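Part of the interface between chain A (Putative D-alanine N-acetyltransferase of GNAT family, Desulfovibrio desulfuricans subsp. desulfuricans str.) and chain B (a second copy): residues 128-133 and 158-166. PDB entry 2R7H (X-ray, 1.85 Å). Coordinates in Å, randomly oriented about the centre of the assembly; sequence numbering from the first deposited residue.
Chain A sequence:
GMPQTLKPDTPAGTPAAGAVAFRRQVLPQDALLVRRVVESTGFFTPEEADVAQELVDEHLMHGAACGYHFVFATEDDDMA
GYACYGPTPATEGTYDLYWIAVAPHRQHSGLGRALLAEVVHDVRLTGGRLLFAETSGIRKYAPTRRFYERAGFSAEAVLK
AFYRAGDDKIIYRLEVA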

# COMPACT_ATOMS: atom_id res chain seq x y z
N GLY A 128 6.01 3.28 18.04
CA GLY A 128 6.09 3.76 16.66
C GLY A 128 7.11 4.87 16.48
O GLY A 128 7.43 5.59 17.41
N ARG A 129 7.60 4.97 15.26
CA ARG A 129 8.59 5.94 14.83
C ARG A 129 8.11 6.95 13.81
O ARG A 129 8.50 8.15 13.84
CB ARG A 129 9.77 5.19 14.15
CG ARG A 129 10.39 4.09 15.01
CD ARG A 129 11.53 3.32 14.35
NE ARG A 129 11.14 2.70 13.08
CZ ARG A 129 11.38 3.17 11.84
NH1 ARG A 129 12.15 4.22 11.62
NH2 ARG A 129 10.90 2.51 10.79
N LEU A 130 7.34 6.46 12.83
CA LEU A 130 6.88 7.26 11.74
C LEU A 130 5.44 7.07 11.42
O LEU A 130 4.93 5.98 11.57
CB LEU A 130 7.67 6.84 10.51
CG LEU A 130 9.14 7.23 10.45
CD1 LEU A 130 9.88 6.35 9.39
CD2 LEU A 130 9.28 8.71 10.22
N LEU A 131 4.79 8.15 10.99
CA LEU A 131 3.38 8.13 10.56
C LEU A 131 3.39 8.76 9.20
O LEU A 131 3.87 9.89 9.04
CB LEU A 131 2.42 8.92 11.48
CG LEU A 131 0.94 8.96 11.15
CD1 LEU A 131 0.35 7.53 11.23
CD2 LEU A 131 0.21 9.89 12.11
N PHE A 132 2.92 8.04 8.20
CA PHE A 132 2.85 8.63 6.87
C PHE A 132 1.41 8.89 6.47
O PHE A 132 0.53 8.23 6.88
CB PHE A 132 3.51 7.73 5.80
CG PHE A 132 4.99 7.66 5.89
CD1 PHE A 132 5.77 8.59 5.22
CD2 PHE A 132 5.61 6.68 6.62
CE1 PHE A 132 7.11 8.49 5.29
CE2 PHE A 132 6.96 6.60 6.72
CZ PHE A 132 7.70 7.54 6.08
N ALA A 133 1.20 9.89 5.64
CA ALA A 133 -0.14 10.19 5.12
C ALA A 133 0.05 10.50 3.67
O ALA A 133 1.06 11.08 3.26
CB ALA A 133 -0.82 11.36 5.88
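Chain B, residues 158-166: VLKAFYRAG

How does chain B first reach chain A? It comes in as a strand that includes Val158(B) and Leu159(B), extended at phi/psi of -133/121 and -108/107. The two stretches run in opposite directions: CA of Leu130(A) is nearest CA of Phe162(B) at 7.7 Å, and CA of Arg129(A) is nearest CA of Arg164(B) at 8.7 Å. Val158(B) is out of reach, but Leu159(B) directs its CA-to-CB bond toward the other stretch. CD1 of Leu159(B) lies 4.2 Å from CE1 of Phe132(A), an apolar contact with the strand of chain A that begins at residue 130.

What turns the backbone as it passes Leu130(A)? A type II beta turn runs from Leu159(B) to Phe162(B), closed by a weak hydrogen bond of 3.4 Å from N of Phe162(B) to O of Leu159(B). Lys160(B) takes phi/psi of -63/132; the end of its side chain leads away from the chain A stretch, and its closest approach is by the backbone: O of Lys160(B) lies 3.8 Å from CD1 of Leu130(A). Ala161(B), at 52/35, has the positive phi expected at the third position of such a turn. O of Ala161(B) comes within 3.4 Å of CD1 of Leu130(A), while CB of Ala161(B) is 3.7 Å from NH1 of Arg129(A).

Why does Arg129(A) settle at this corner? The carbonyl of Ala161(B) lies near the guanidinium plane and accepts from both terminal nitrogens: NH1 of Arg129(A) is 3.0 Å from O of Ala161(B), and NH2 of Arg129(A) is 2.9 Å from that O. A weak hydrogen bond joins NH2 of Arg129(A) to O of Phe162(B) at 3.3 Å. Across these two stretches the guanidinium is held by backbone oxygens; NE and NH2 of Arg129(A) also bond elsewhere in the structure.

Where does Phe162(B) go, if its CA-to-CB bond points away? With chi1 at -177° (t), the ring end comes nearer, and CD1 of Phe162(B) reaches CE2 of Phe132(A) at 3.6 Å. The two rings meet obliquely, with centroids 5.4 Å apart and planes at 44°.

How does chain B leave the contact? Tyr163(B) and Arg164(B) point their CA-to-CB bonds away, and the backbone passes over one face of the Arg129(A) guanidinium: CA of Arg164(B) is 3.4 Å from NH2 of Arg129(A), and N of Ala165(B) is 4.0 Å from NH1 of Arg129(A). By Gly166(B), contact with the chain A stretch has ended.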

# COMPACT_ATOMS: atom_id res chain seq x y z
N VAL B 158 12.32 8.40 -2.03
CA VAL B 158 13.09 7.80 -0.96
C VAL B 158 12.36 8.20 0.33
O VAL B 158 12.08 9.37 0.53
CB VAL B 158 14.56 8.32 -0.97
CG1 VAL B 158 15.38 7.69 0.17
CG2 VAL B 158 15.22 8.04 -2.31
N LEU B 159 11.92 7.21 1.11
CA LEU B 159 11.27 7.42 2.39
C LEU B 159 12.32 6.95 3.40
O LEU B 159 12.57 5.75 3.51
CB LEU B 159 9.91 6.68 2.49
CG LEU B 159 8.87 7.00 1.37
CD1 LEU B 159 7.55 6.28 1.72
CD2 LEU B 159 8.62 8.51 1.16
N LYS B 160 12.96 7.91 4.10
CA LYS B 160 14.05 7.61 5.04
C LYS B 160 13.61 6.76 6.21
O LYS B 160 12.57 7.01 6.81
CB LYS B 160 14.74 8.88 5.55
CG LYS B 160 15.46 9.74 4.48
CD LYS B 160 16.66 9.07 3.77
CE LYS B 160 17.86 8.79 4.68
NZ LYS B 160 18.94 8.02 3.94
N ALA B 161 14.38 5.72 6.50
CA ALA B 161 14.12 4.79 7.60
C ALA B 161 12.72 4.23 7.61
O ALA B 161 12.18 3.97 8.64
CB ALA B 161 14.43 5.48 8.96
N PHE B 162 12.14 3.99 6.43
CA PHE B 162 10.80 3.48 6.31
C PHE B 162 10.61 2.11 6.95
O PHE B 162 9.67 1.92 7.75
CB PHE B 162 10.42 3.44 4.82
CG PHE B 162 9.02 3.01 4.56
CD1 PHE B 162 8.02 3.95 4.50
CD2 PHE B 162 8.71 1.68 4.33
CE1 PHE B 162 6.72 3.58 4.27
CE2 PHE B 162 7.41 1.30 4.08
CZ PHE B 162 6.41 2.26 4.05
N TYR B 163 11.51 1.19 6.65
CA TYR B 163 11.37 -0.18 7.22
C TYR B 163 11.87 -0.30 8.65
O TYR B 163 11.27 -1.03 9.43
CB TYR B 163 12.03 -1.22 6.34
CG TYR B 163 11.52 -1.27 4.93
CD1 TYR B 163 10.30 -1.86 4.62
CD2 TYR B 163 12.29 -0.78 3.88
CE1 TYR B 163 9.85 -1.94 3.33
CE2 TYR B 163 11.85 -0.87 2.56
CZ TYR B 163 10.62 -1.46 2.28
OH TYR B 163 10.16 -1.52 0.99
N ARG B 164 12.95 0.40 8.97
CA ARG B 164 13.56 0.45 10.30
C ARG B 164 14.67 1.47 10.22
O ARG B 164 14.98 1.95 9.12
CB ARG B 164 14.10 -0.91 10.78
CG ARG B 164 15.16 -1.55 9.89
CD ARG B 164 15.60 -2.98 10.32
NE ARG B 164 14.44 -3.87 10.40
CZ ARG B 164 13.76 -4.37 9.35
NH1 ARG B 164 14.11 -4.11 8.09
NH2 ARG B 164 12.70 -5.15 9.58
N ALA B 165 15.28 1.80 11.36
CA ALA B 165 16.38 2.75 11.40
C ALA B 165 17.46 2.32 10.39
O ALA B 165 17.82 1.16 10.34
CB ALA B 165 16.95 2.86 12.84
N GLY B 166 17.92 3.24 9.55
CA GLY B 166 18.91 2.93 8.52
C GLY B 166 18.43 2.12 7.32
O GLY B 166 19.23 1.82 6.44